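Local coordinates for protein NAD-dependent aldehyde dehydrogenase (PDB 5UJU) that probably oxidises aldehydes to the corresponding carboxylic acids, using NAD+ as the electron acceptor, at residues T207-G212 / T234-P239; I249-A254 / V268-T273; V203-G208 / I290-F295. All blocks are in the same frame, centred on the assembly; numbering follows the deposited sequence. Where two conformers were deposited one is given.

Interaction 1: T207-G212 / T234-P239; sequences TGLVLG and TVIVKP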
ATOM      1  N   THR A 207      12.386  -9.332   5.872  1.00 27.87           N
ATOM      2  CA  THR A 207      11.764 -10.499   6.474  1.00 28.22           C
ATOM      3  C   THR A 207      10.307 -10.201   6.800  1.00 28.87           C
ATOM      4  O   THR A 207      10.002  -9.227   7.498  1.00 25.29           O
ATOM      5  CB  THR A 207      12.523 -10.932   7.725  1.00 27.62           C
ATOM      6  OG1 THR A 207      13.842 -11.342   7.345  1.00 26.83           O
ATOM      7  CG2 THR A 207      11.823 -12.102   8.410  1.00 25.18           C
ATOM      8  N   GLY A 208       9.419 -11.054   6.313  1.00 30.50           N
ATOM      9  CA  GLY A 208       8.006 -10.960   6.621  1.00 23.86           C
ATOM     10  C   GLY A 208       7.650 -11.929   7.733  1.00 29.05           C
ATOM     11  O   GLY A 208       8.337 -12.934   7.947  1.00 30.10           O
ATOM     12  N   LEU A 209       6.590 -11.588   8.468  1.00 22.14           N
ATOM     13  CA  LEU A 209       6.074 -12.397   9.561  1.00 21.53           C
ATOM     14  C   LEU A 209       4.643 -12.807   9.221  1.00 26.50           C
ATOM     15  O   LEU A 209       3.830 -11.961   8.826  1.00 29.05           O
ATOM     16  CB  LEU A 209       6.144 -11.615  10.882  1.00 22.74           C
ATOM     17  CG  LEU A 209       5.451 -12.197  12.117  1.00 27.66           C
ATOM     18  CD1 LEU A 209       6.140 -13.491  12.542  1.00 29.06           C
ATOM     19  CD2 LEU A 209       5.375 -11.183  13.302  1.00 24.93           C
ATOM     20  N   VAL A 210       4.346 -14.101   9.330  1.00 28.40           N
ATOM     21  CA  VAL A 210       2.998 -14.623   9.111  1.00 29.04           C
ATOM     22  C   VAL A 210       2.475 -15.120  10.450  1.00 30.16           C
ATOM     23  O   VAL A 210       3.041 -16.049  11.039  1.00 25.74           O
ATOM     24  CB  VAL A 210       2.961 -15.729   8.044  1.00 28.82           C
ATOM     25  CG1 VAL A 210       1.555 -16.323   7.947  1.00 30.69           C
ATOM     26  CG2 VAL A 210       3.363 -15.165   6.686  1.00 29.68           C
ATOM     27  N   LEU A 211       1.409 -14.483  10.938  1.00 22.65           N
ATOM     28  CA  LEU A 211       0.812 -14.790  12.236  1.00 25.65           C
ATOM     29  C   LEU A 211      -0.460 -15.583  11.989  1.00 30.20           C
ATOM     30  O   LEU A 211      -1.444 -15.048  11.454  1.00 30.50           O
ATOM     31  CB  LEU A 211       0.524 -13.517  13.033  1.00 30.23           C
ATOM     32  CG  LEU A 211       1.757 -12.697  13.416  1.00 31.62           C
ATOM     33  CD1 LEU A 211       1.384 -11.393  14.107  1.00 30.45           C
ATOM     34  CD2 LEU A 211       2.628 -13.545  14.345  1.00 31.35           C
ATOM     35  N   GLY A 212      -0.436 -16.855  12.381  1.00 26.72           N
ATOM     36  CA  GLY A 212      -1.434 -17.790  11.921  1.00 30.11           C
ATOM     37  C   GLY A 212      -2.712 -17.739  12.732  1.00 30.18           C
ATOM     38  O   GLY A 212      -2.760 -17.193  13.842  1.00 28.56           O
ATOM     39  N   THR A 234      12.054 -12.985   2.780  1.00 18.11           N
ATOM     40  CA  THR A 234      12.109 -14.167   3.629  1.00 21.89           C
ATOM     41  C   THR A 234      10.927 -14.115   4.600  1.00 27.07           C
ATOM     42  O   THR A 234      10.355 -13.052   4.841  1.00 25.50           O
ATOM     43  CB  THR A 234      13.434 -14.235   4.393  1.00 25.89           C
ATOM     44  OG1 THR A 234      13.652 -12.995   5.077  1.00 25.29           O
ATOM     45  CG2 THR A 234      14.628 -14.511   3.438  1.00 26.27           C
ATOM     46  N   VAL A 235      10.546 -15.276   5.145  1.00 24.55           N
ATOM     47  CA  VAL A 235       9.307 -15.391   5.918  1.00 28.44           C
ATOM     48  C   VAL A 235       9.542 -16.207   7.184  1.00 31.68           C
ATOM     49  O   VAL A 235      10.097 -17.307   7.125  1.00 24.63           O
ATOM     50  CB  VAL A 235       8.184 -16.042   5.087  1.00 25.55           C
ATOM     51  CG1 VAL A 235       6.868 -15.969   5.829  1.00 19.54           C
ATOM     52  CG2 VAL A 235       8.065 -15.374   3.726  1.00 19.34           C
ATOM     53  N   ILE A 236       9.067 -15.697   8.317  1.00 21.04           N
ATOM     54  CA  ILE A 236       8.937 -16.469   9.551  1.00 18.60           C
ATOM     55  C   ILE A 236       7.452 -16.754   9.730  1.00 25.91           C
ATOM     56  O   ILE A 236       6.635 -15.818   9.772  1.00 21.38           O
ATOM     57  CB  ILE A 236       9.507 -15.723  10.771  1.00 21.40           C
ATOM     58  CG1 ILE A 236      11.022 -15.461  10.609  1.00 23.91           C
ATOM     59  CG2 ILE A 236       9.223 -16.492  12.051  1.00 20.99           C
ATOM     60  CD1 ILE A 236      11.589 -14.480  11.627  1.00 23.01           C
ATOM     61  N   VAL A 237       7.092 -18.033   9.770  1.00 21.36           N
ATOM     62  CA  VAL A 237       5.698 -18.449   9.915  1.00 25.77           C
ATOM     63  C   VAL A 237       5.463 -18.800  11.376  1.00 28.30           C
ATOM     64  O   VAL A 237       6.086 -19.731  11.904  1.00 27.56           O
ATOM     65  CB  VAL A 237       5.363 -19.636   9.000  1.00 24.04           C
ATOM     66  CG1 VAL A 237       3.911 -20.054   9.179  1.00 27.04           C
ATOM     67  CG2 VAL A 237       5.651 -19.288   7.540  1.00 21.17           C
ATOM     68  N   LYS A 238       4.576 -18.045  12.028  1.00 23.49           N
ATOM     69  CA  LYS A 238       4.214 -18.238  13.430  1.00 25.98           C
ATOM     70  C   LYS A 238       2.758 -18.674  13.498  1.00 28.20           C
ATOM     71  O   LYS A 238       1.858 -17.823  13.549  1.00 23.21           O
ATOM     72  CB  LYS A 238       4.423 -16.941  14.223  1.00 25.58           C
ATOM     73  CG  LYS A 238       4.661 -17.136  15.725  1.00 22.99           C
ATOM     74  CD  LYS A 238       3.468 -17.702  16.485  1.00 21.60           C
ATOM     75  CE  LYS A 238       2.293 -16.712  16.511  1.00 24.07           C
ATOM     76  NZ  LYS A 238       1.150 -17.318  17.272  1.00 28.07           N
ATOM     77  N   PRO A 239       2.461 -19.970  13.498  1.00 27.16           N
ATOM     78  CA  PRO A 239       1.053 -20.385  13.500  1.00 24.43           C
ATOM     79  C   PRO A 239       0.390 -20.118  14.842  1.00 25.51           C
ATOM     80  O   PRO A 239       1.031 -19.929  15.877  1.00 24.97           O
ATOM     81  CB  PRO A 239       1.101 -21.894  13.203  1.00 18.54           C
ATOM     82  CG  PRO A 239       2.542 -22.181  12.759  1.00 26.58           C
ATOM     83  CD  PRO A 239       3.388 -21.111  13.380  1.00 27.55           C
TER
HETATM   84  O   HOH W   1      -1.109 -16.472  15.884  0.58 29.46           O
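V210 and K238 carry much of this contact between the parallel strands 207-211 and 234-238, with T207 and I236 close behind. The strand axes approach to 4.5 Å at an angle of 25°, and residue pairs run in step from T207 opposite T234 to L211 opposite K238. V210 makes two backbone bonds to strand 234-238: its N donates to I236 O at 2.9 Å, and its O accepts from K238 N at 2.7 Å, with the donor nearly along the C=O axis. Its side chain lies on the sheet face shared with V235 and V237. There V210 CG2 meets V235 CG1 at 3.7 Å, and L225 of helix 217-230 touches both valines. K238 lies on the other face, beside L211. K238 CB touches L211 CD2 at 3.8 Å; CG is anti to the backbone N (chi1 -155°), and bends at chi2 and chi3 bring CE back to the same methyl. Its NZ forms a salt bridge with D277; it also donates to P239 O and to a water that in turn donates to G212 O. On the same face as K238, I236 CD1 reaches T207 CG2 at 4.0 Å. At the start of the strands the hydroxyls T207 OG1 and T234 OG1 lie 2.8 Å apart, and T234 OG1 is also hydrogen-bonded to Q108 NE2 of helix 97-132. Helix 217-230 connects the two strands, so the pairing completes a beta-alpha-beta unit of the Rossmann-like sheet, the fold of the NAD-binding domain in aldehyde dehydrogenases.

Interaction 2: I249-A254 / V268-T273; sequences ITVRIA and VTLLAT
V251 of helix 245-260 sets both of its methyls against V268 and L270 of strand 268-270. The helix and strand segments run nearly antiparallel, with 150° between their directions and 8.1 Å between their axes, a separation filled mainly by apolar side chains. V251 has CG1 anti to the backbone N (chi1 169°), leaving CG2 beside that N. From these positions the two branches straddle one methyl of the strand: V251 CG1 and V251 CG2 are each 3.8 Å from V268 CG1. The branches then part company. CG1 lies over the strand backbone, 4.1 Å from T269 C, whereas CG2 turns to L270 and stands 4.0 Å from its CD1. V268 likewise has CG1 anti to its backbone N (chi1 177°), and this branch takes up the V251 contact. Its other methyl, V268 CG2, is directed to A254 CB at the looser distance of 4.4 Å. A254 follows V251 by three residues, close to one helical turn, which explains how both can reach the same valine. V268 and L270 alternate with T269, whose CB points away from the helix and whose side chain packs on I236 and Q70. Several backbone atoms of the strand have partners elsewhere: V268 O accepts from R255 NH1, L270 O from Q70 NE2, and T269 pairs through its backbone with V235 and V237. V251 also touches V237, so it packs against two neighbouring strands, while I126 of helix 97-132 meets A254. This is a helix laid against its own sheet in the crossover from strand 234-238 through helix 245-260 to strand 268-270, a beta-alpha-beta unit of the Rossmann-like fold.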
ATOM      1  N   ILE A 249       3.803 -28.554   8.007  1.00 28.44           N
ATOM      2  CA  ILE A 249       3.888 -29.300   6.753  1.00 30.78           C
ATOM      3  C   ILE A 249       4.193 -28.352   5.601  1.00 27.37           C
ATOM      4  O   ILE A 249       5.039 -28.644   4.746  1.00 25.95           O
ATOM      5  CB  ILE A 249       2.581 -30.079   6.503  1.00 30.17           C
ATOM      6  CG1 ILE A 249       2.363 -31.155   7.560  1.00 24.70           C
ATOM      7  CG2 ILE A 249       2.561 -30.684   5.105  1.00 23.65           C
ATOM      8  CD1 ILE A 249       0.948 -31.729   7.518  1.00 26.78           C
ATOM      9  N   THR A 250       3.506 -27.198   5.567  1.00 26.62           N
ATOM     10  CA  THR A 250       3.717 -26.211   4.509  1.00 25.09           C
ATOM     11  C   THR A 250       5.161 -25.704   4.499  1.00 27.51           C
ATOM     12  O   THR A 250       5.807 -25.628   3.443  1.00 25.97           O
ATOM     13  CB  THR A 250       2.745 -25.038   4.691  1.00 23.53           C
ATOM     14  OG1 THR A 250       1.381 -25.506   4.643  1.00 23.85           O
ATOM     15  CG2 THR A 250       2.947 -24.037   3.578  1.00 18.84           C
ATOM     16  N   VAL A 251       5.673 -25.320   5.665  1.00 25.78           N
ATOM     17  CA  VAL A 251       7.048 -24.842   5.745  1.00 24.52           C
ATOM     18  C   VAL A 251       8.025 -25.927   5.297  1.00 26.29           C
ATOM     19  O   VAL A 251       8.974 -25.652   4.556  1.00 27.13           O
ATOM     20  CB  VAL A 251       7.361 -24.348   7.166  1.00 25.30           C
ATOM     21  CG1 VAL A 251       8.868 -24.112   7.302  1.00 22.12           C
ATOM     22  CG2 VAL A 251       6.576 -23.057   7.463  1.00 19.91           C
ATOM     23  N   ARG A 252       7.805 -27.174   5.728  1.00 22.75           N
ATOM     24  CA  ARG A 252       8.675 -28.278   5.317  0.59 30.37           C
ATOM     25  C   ARG A 252       8.760 -28.376   3.797  1.00 30.23           C
ATOM     26  O   ARG A 252       9.850 -28.505   3.224  1.00 28.98           O
ATOM     27  CB  ARG A 252       8.159 -29.594   5.915  0.59 32.14           C
ATOM     28  CG  ARG A 252       8.982 -30.858   5.565  0.59 36.55           C
ATOM     29  CD  ARG A 252       8.146 -32.151   5.754  0.59 38.92           C
ATOM     30  NE  ARG A 252       7.171 -32.368   4.681  0.59 38.93           N
ATOM     31  CZ  ARG A 252       5.998 -32.987   4.832  0.59 34.36           C
ATOM     32  NH1 ARG A 252       5.629 -33.464   6.015  0.59 29.64           N
ATOM     33  NH2 ARG A 252       5.189 -33.135   3.792  0.59 29.48           N
ATOM     34  N   ILE A 253       7.610 -28.326   3.125  1.00 30.13           N
ATOM     35  CA  ILE A 253       7.590 -28.456   1.674  1.00 25.41           C
ATOM     36  C   ILE A 253       8.239 -27.243   1.014  1.00 27.49           C
ATOM     37  O   ILE A 253       9.000 -27.381   0.047  1.00 30.51           O
ATOM     38  CB  ILE A 253       6.147 -28.689   1.186  1.00 26.32           C
ATOM     39  CG1 ILE A 253       5.653 -30.061   1.667  1.00 28.88           C
ATOM     40  CG2 ILE A 253       6.080 -28.618  -0.321  1.00 26.57           C
ATOM     41  CD1 ILE A 253       4.160 -30.358   1.345  1.00 28.10           C
ATOM     42  N   ALA A 254       7.982 -26.038   1.546  1.00 25.30           N
ATOM     43  CA  ALA A 254       8.642 -24.841   1.029  1.00 22.83           C
ATOM     44  C   ALA A 254      10.161 -24.965   1.108  1.00 23.85           C
ATOM     45  O   ALA A 254      10.868 -24.628   0.152  1.00 24.52           O
ATOM     46  CB  ALA A 254       8.198 -23.602   1.807  1.00 18.90           C
ATOM     47  N   VAL A 268      12.437 -19.689   4.576  1.00 26.76           N
ATOM     48  CA  VAL A 268      11.181 -19.913   5.304  1.00 23.03           C
ATOM     49  C   VAL A 268      11.467 -20.728   6.560  1.00 27.83           C
ATOM     50  O   VAL A 268      12.024 -21.832   6.474  1.00 24.53           O
ATOM     51  CB  VAL A 268      10.132 -20.626   4.436  1.00 23.68           C
ATOM     52  CG1 VAL A 268       8.868 -20.896   5.252  1.00 27.60           C
ATOM     53  CG2 VAL A 268       9.816 -19.792   3.208  1.00 22.72           C
ATOM     54  N   THR A 269      11.068 -20.201   7.725  1.00 20.67           N
ATOM     55  CA  THR A 269      11.235 -20.899   8.996  1.00 22.90           C
ATOM     56  C   THR A 269       9.908 -20.959   9.745  1.00 30.13           C
ATOM     57  O   THR A 269       8.959 -20.228   9.440  1.00 22.94           O
ATOM     58  CB  THR A 269      12.294 -20.237   9.892  1.00 24.25           C
ATOM     59  OG1 THR A 269      11.996 -18.847  10.055  1.00 21.72           O
ATOM     60  CG2 THR A 269      13.695 -20.393   9.277  1.00 22.06           C
ATOM     61  N   LEU A 270       9.854 -21.838  10.742  1.00 26.21           N
ATOM     62  CA  LEU A 270       8.639 -22.093  11.507  1.00 27.29           C
ATOM     63  C   LEU A 270       8.899 -21.768  12.969  1.00 28.90           C
ATOM     64  O   LEU A 270       9.770 -22.379  13.594  1.00 22.06           O
ATOM     65  CB  LEU A 270       8.204 -23.555  11.372  1.00 28.82           C
ATOM     66  CG  LEU A 270       6.941 -23.873  12.169  1.00 27.26           C
ATOM     67  CD1 LEU A 270       5.702 -23.472  11.349  1.00 24.02           C
ATOM     68  CD2 LEU A 270       6.890 -25.347  12.608  1.00 27.95           C
ATOM     69  N   LEU A 271       8.139 -20.833  13.519  1.00 27.11           N
ATOM     70  CA  LEU A 271       8.257 -20.472  14.926  1.00 22.50           C
ATOM     71  C   LEU A 271       7.031 -21.055  15.642  1.00 26.69           C
ATOM     72  O   LEU A 271       5.997 -20.393  15.779  1.00 24.00           O
ATOM     73  CB  LEU A 271       8.362 -18.947  15.095  1.00 25.25           C
ATOM     74  CG  LEU A 271       8.462 -18.419  16.543  1.00 32.32           C
ATOM     75  CD1 LEU A 271       9.709 -18.944  17.188  1.00 31.74           C
ATOM     76  CD2 LEU A 271       8.438 -16.896  16.615  1.00 28.52           C
ATOM     77  N   ALA A 272       7.146 -22.305  16.078  1.00 23.82           N
ATOM     78  CA  ALA A 272       6.085 -22.935  16.849  1.00 26.42           C
ATOM     79  C   ALA A 272       6.146 -22.434  18.280  1.00 30.24           C
ATOM     80  O   ALA A 272       7.230 -22.169  18.808  1.00 27.05           O
ATOM     81  CB  ALA A 272       6.220 -24.453  16.819  1.00 28.17           C
ATOM     82  N   THR A 273       4.977 -22.285  18.905  1.00 24.91           N
ATOM     83  CA  THR A 273       4.905 -21.749  20.255  1.00 27.43           C
ATOM     84  C   THR A 273       3.892 -22.532  21.083  1.00 30.48           C
ATOM     85  O   THR A 273       3.067 -23.296  20.564  1.00 30.55           O
ATOM     86  CB  THR A 273       4.524 -20.256  20.252  1.00 29.01           C
ATOM     87  OG1 THR A 273       3.229 -20.091  19.656  1.00 31.71           O
ATOM     88  CG2 THR A 273       5.519 -19.449  19.449  1.00 24.97           C
TER

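Interaction 3: V203-G208 / I290-F295; sequences VPRGTG and IKLIDF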
ATOM      1  N   VAL A 203      13.921  -4.907  -5.243  1.00 26.78           N
ATOM      2  CA  VAL A 203      14.464  -5.188  -3.922  1.00 30.51           C
ATOM      3  C   VAL A 203      13.324  -5.577  -2.982  1.00 34.13           C
ATOM      4  O   VAL A 203      12.371  -4.808  -2.813  1.00 32.57           O
ATOM      5  CB  VAL A 203      15.242  -3.983  -3.370  1.00 35.25           C
ATOM      6  CG1 VAL A 203      15.810  -4.295  -1.993  1.00 38.39           C
ATOM      7  CG2 VAL A 203      16.383  -3.605  -4.337  1.00 38.98           C
ATOM      8  N   PRO A 204      13.353  -6.768  -2.387  1.00 29.17           N
ATOM      9  CA  PRO A 204      12.362  -7.115  -1.364  1.00 30.48           C
ATOM     10  C   PRO A 204      12.498  -6.206  -0.159  1.00 30.88           C
ATOM     11  O   PRO A 204      13.525  -5.560   0.046  1.00 28.91           O
ATOM     12  CB  PRO A 204      12.716  -8.559  -0.996  1.00 31.93           C
ATOM     13  CG  PRO A 204      13.580  -9.028  -2.116  1.00 39.39           C
ATOM     14  CD  PRO A 204      14.320  -7.850  -2.601  1.00 32.39           C
ATOM     15  N   ARG A 205      11.420  -6.140   0.638  1.00 24.35           N
ATOM     16  CA  ARG A 205      11.476  -5.373   1.879  1.00 24.01           C
ATOM     17  C   ARG A 205      12.423  -6.011   2.896  1.00 25.50           C
ATOM     18  O   ARG A 205      13.167  -5.309   3.589  1.00 27.08           O
ATOM     19  CB  ARG A 205      10.069  -5.231   2.461  1.00 24.14           C
ATOM     20  CG  ARG A 205       9.202  -4.295   1.645  1.00 23.88           C
ATOM     21  CD  ARG A 205       9.650  -2.856   1.815  1.00 31.40           C
ATOM     22  NE  ARG A 205       8.607  -1.945   1.357  1.00 38.49           N
ATOM     23  CZ  ARG A 205       8.510  -0.669   1.710  1.00 42.59           C
ATOM     24  NH1 ARG A 205       9.409  -0.135   2.534  1.00 39.77           N
ATOM     25  NH2 ARG A 205       7.495   0.062   1.247  1.00 41.51           N
ATOM     26  N   GLY A 206      12.394  -7.332   3.026  1.00 23.65           N
ATOM     27  CA  GLY A 206      13.203  -7.976   4.039  1.00 25.37           C
ATOM     28  C   GLY A 206      12.568  -9.243   4.559  1.00 28.66           C
ATOM     29  O   GLY A 206      12.248 -10.148   3.781  1.00 28.99           O
ATOM     30  N   THR A 207      12.386  -9.332   5.872  1.00 27.87           N
ATOM     31  CA  THR A 207      11.764 -10.499   6.474  1.00 28.22           C
ATOM     32  C   THR A 207      10.307 -10.201   6.800  1.00 28.87           C
ATOM     33  O   THR A 207      10.002  -9.227   7.498  1.00 25.29           O
ATOM     34  CB  THR A 207      12.523 -10.932   7.725  1.00 27.62           C
ATOM     35  OG1 THR A 207      13.842 -11.342   7.345  1.00 26.83           O
ATOM     36  CG2 THR A 207      11.823 -12.102   8.410  1.00 25.18           C
ATOM     37  N   GLY A 208       9.419 -11.054   6.313  1.00 30.50           N
ATOM     38  CA  GLY A 208       8.006 -10.960   6.621  1.00 23.86           C
ATOM     39  C   GLY A 208       7.650 -11.929   7.733  1.00 29.05           C
ATOM     40  O   GLY A 208       8.337 -12.934   7.947  1.00 30.10           O
ATOM     41  N   ILE A 290      11.734  -7.104  11.053  1.00 26.70           N
ATOM     42  CA  ILE A 290      10.437  -7.538  10.548  1.00 20.17           C
ATOM     43  C   ILE A 290       9.840  -6.365   9.769  1.00 24.10           C
ATOM     44  O   ILE A 290       9.500  -5.329  10.346  1.00 24.60           O
ATOM     45  CB  ILE A 290       9.525  -7.994  11.692  1.00 29.12           C
ATOM     46  CG1 ILE A 290      10.175  -9.175  12.420  1.00 23.62           C
ATOM     47  CG2 ILE A 290       8.111  -8.352  11.179  1.00 25.73           C
ATOM     48  CD1 ILE A 290      10.354 -10.402  11.527  1.00 22.04           C
ATOM     49  N   LYS A 291       9.748  -6.512   8.447  1.00 22.19           N
ATOM     50  CA  LYS A 291       9.308  -5.429   7.578  1.00 24.32           C
ATOM     51  C   LYS A 291       7.891  -5.605   7.066  1.00 29.87           C
ATOM     52  O   LYS A 291       7.300  -4.633   6.580  1.00 28.18           O
ATOM     53  CB  LYS A 291      10.243  -5.300   6.363  1.00 23.12           C
ATOM     54  CG  LYS A 291      11.687  -5.004   6.730  1.00 27.84           C
ATOM     55  CD  LYS A 291      11.769  -3.669   7.417  1.00 34.53           C
ATOM     56  CE  LYS A 291      13.211  -3.228   7.527  1.00 44.48           C
ATOM     57  NZ  LYS A 291      13.306  -2.029   8.391  1.00 56.93           N
ATOM     58  N   LEU A 292       7.358  -6.818   7.130  1.00 25.18           N
ATOM     59  CA  LEU A 292       6.007  -7.126   6.685  1.00 28.22           C
ATOM     60  C   LEU A 292       5.362  -8.010   7.744  1.00 30.06           C
ATOM     61  O   LEU A 292       6.030  -8.877   8.316  1.00 25.51           O
ATOM     62  CB  LEU A 292       6.013  -7.842   5.323  1.00 22.10           C
ATOM     63  CG  LEU A 292       6.828  -7.243   4.160  1.00 33.38           C
ATOM     64  CD1 LEU A 292       6.837  -8.110   2.933  1.00 28.74           C
ATOM     65  CD2 LEU A 292       6.272  -5.899   3.786  1.00 49.37           C
ATOM     66  N   ILE A 293       4.080  -7.786   8.021  1.00 22.63           N
ATOM     67  CA  ILE A 293       3.327  -8.641   8.943  1.00 22.23           C
ATOM     68  C   ILE A 293       1.969  -8.927   8.322  1.00 25.46           C
ATOM     69  O   ILE A 293       1.260  -7.989   7.936  1.00 24.33           O
ATOM     70  CB  ILE A 293       3.141  -7.985  10.327  1.00 23.75           C
ATOM     71  CG1 ILE A 293       4.489  -7.652  10.976  1.00 24.40           C
ATOM     72  CG2 ILE A 293       2.256  -8.883  11.245  1.00 20.99           C
ATOM     73  CD1 ILE A 293       4.364  -6.886  12.301  1.00 26.65           C
ATOM     74  N   ASP A 294       1.606 -10.208   8.227  1.00 25.20           N
ATOM     75  CA  ASP A 294       0.266 -10.632   7.817  1.00 30.17           C
ATOM     76  C   ASP A 294      -0.394 -11.358   8.980  1.00 31.41           C
ATOM     77  O   ASP A 294       0.123 -12.376   9.453  1.00 26.76           O
ATOM     78  CB  ASP A 294       0.310 -11.534   6.573  1.00 25.22           C
ATOM     79  CG  ASP A 294       0.648 -10.761   5.297  1.00 26.43           C
ATOM     80  OD1 ASP A 294      -0.273 -10.340   4.558  1.00 25.65           O
ATOM     81  OD2 ASP A 294       1.841 -10.531   5.042  1.00 28.27           O
ATOM     82  N   PHE A 295      -1.539 -10.840   9.434  1.00 23.39           N
ATOM     83  CA  PHE A 295      -2.166 -11.304  10.663  1.00 22.75           C
ATOM     84  C   PHE A 295      -3.635 -11.631  10.438  1.00 30.60           C
ATOM     85  O   PHE A 295      -4.360 -10.858   9.799  1.00 32.94           O
ATOM     86  CB  PHE A 295      -2.028 -10.242  11.758  1.00 23.92           C
ATOM     87  CG  PHE A 295      -2.941 -10.453  12.949  1.00 29.36           C
ATOM     88  CD1 PHE A 295      -4.219  -9.906  12.974  1.00 32.64           C
ATOM     89  CD2 PHE A 295      -2.509 -11.173  14.052  1.00 31.53           C
ATOM     90  CE1 PHE A 295      -5.051 -10.082  14.078  1.00 32.10           C
ATOM     91  CE2 PHE A 295      -3.331 -11.353  15.160  1.00 33.40           C
ATOM     92  CZ  PHE A 295      -4.605 -10.804  15.175  1.00 27.78           C
TER
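A beta bulge joins these segments, for T207 pairs with I290 while the next residue, G208, pairs with L292, leaving K291 as the extra residue. The evidence is the register, which slips by one residue between T207-I290 (CA atoms 5.2 Å apart) and G208-L292 (4.3 Å); one backbone bond joins the segments here. K291 N donates to T207 O at 2.9 Å with an N-H...O angle of 164°. G208 CA then comes within 3.3 Å of L292 O, a CA-H...O contact. Just before the pairing G206 has phi 149° and psi -125°, a conformation in which a CB would collide with the preceding carbonyl oxygen. This turn at R205-G206 interrupts strand 191-211, which then runs on into the Rossmann-like sheet beside strand 290-296. Around the turn, R205 and L292 cross at about a right angle: R205 CG is 4.0 Å from L292 CD2. R205 CB meets K291 CB at 3.9 Å, and K291 CG presses closer to the backbone, 3.5 Å from R205 O. Beyond these contacts both long side chains lead away. The guanidinium of R205 is held by N552 and by the carbonyl of G535 of the second subunit, and K291 NZ bonds to P288 O. T207 CG2, anti to its backbone N, touches I290 CD1 at 3.8 Å.

In the fold
Strand 191-211 supplies the first segment of both interaction 1 and interaction 3, which share T207 and G208. From there the chain passes through helix 217-230 and returns on strand 234-238, closing a loop of 21 residues at interaction 1. Helix 245-260 follows, and interaction 2 closes a second, shorter loop at strand 268-270, in series with the first. After helix 278-285, strand 290-296 comes back to strand 191-211 on its other edge; interaction 3 thus spans 81 residues and encloses interaction 2. The neighbouring strands run 268-270, 234-238, 191-211, 290-296. Backbone bonds V237 N to T269 O and L209 N to L292 O tie the contacts together.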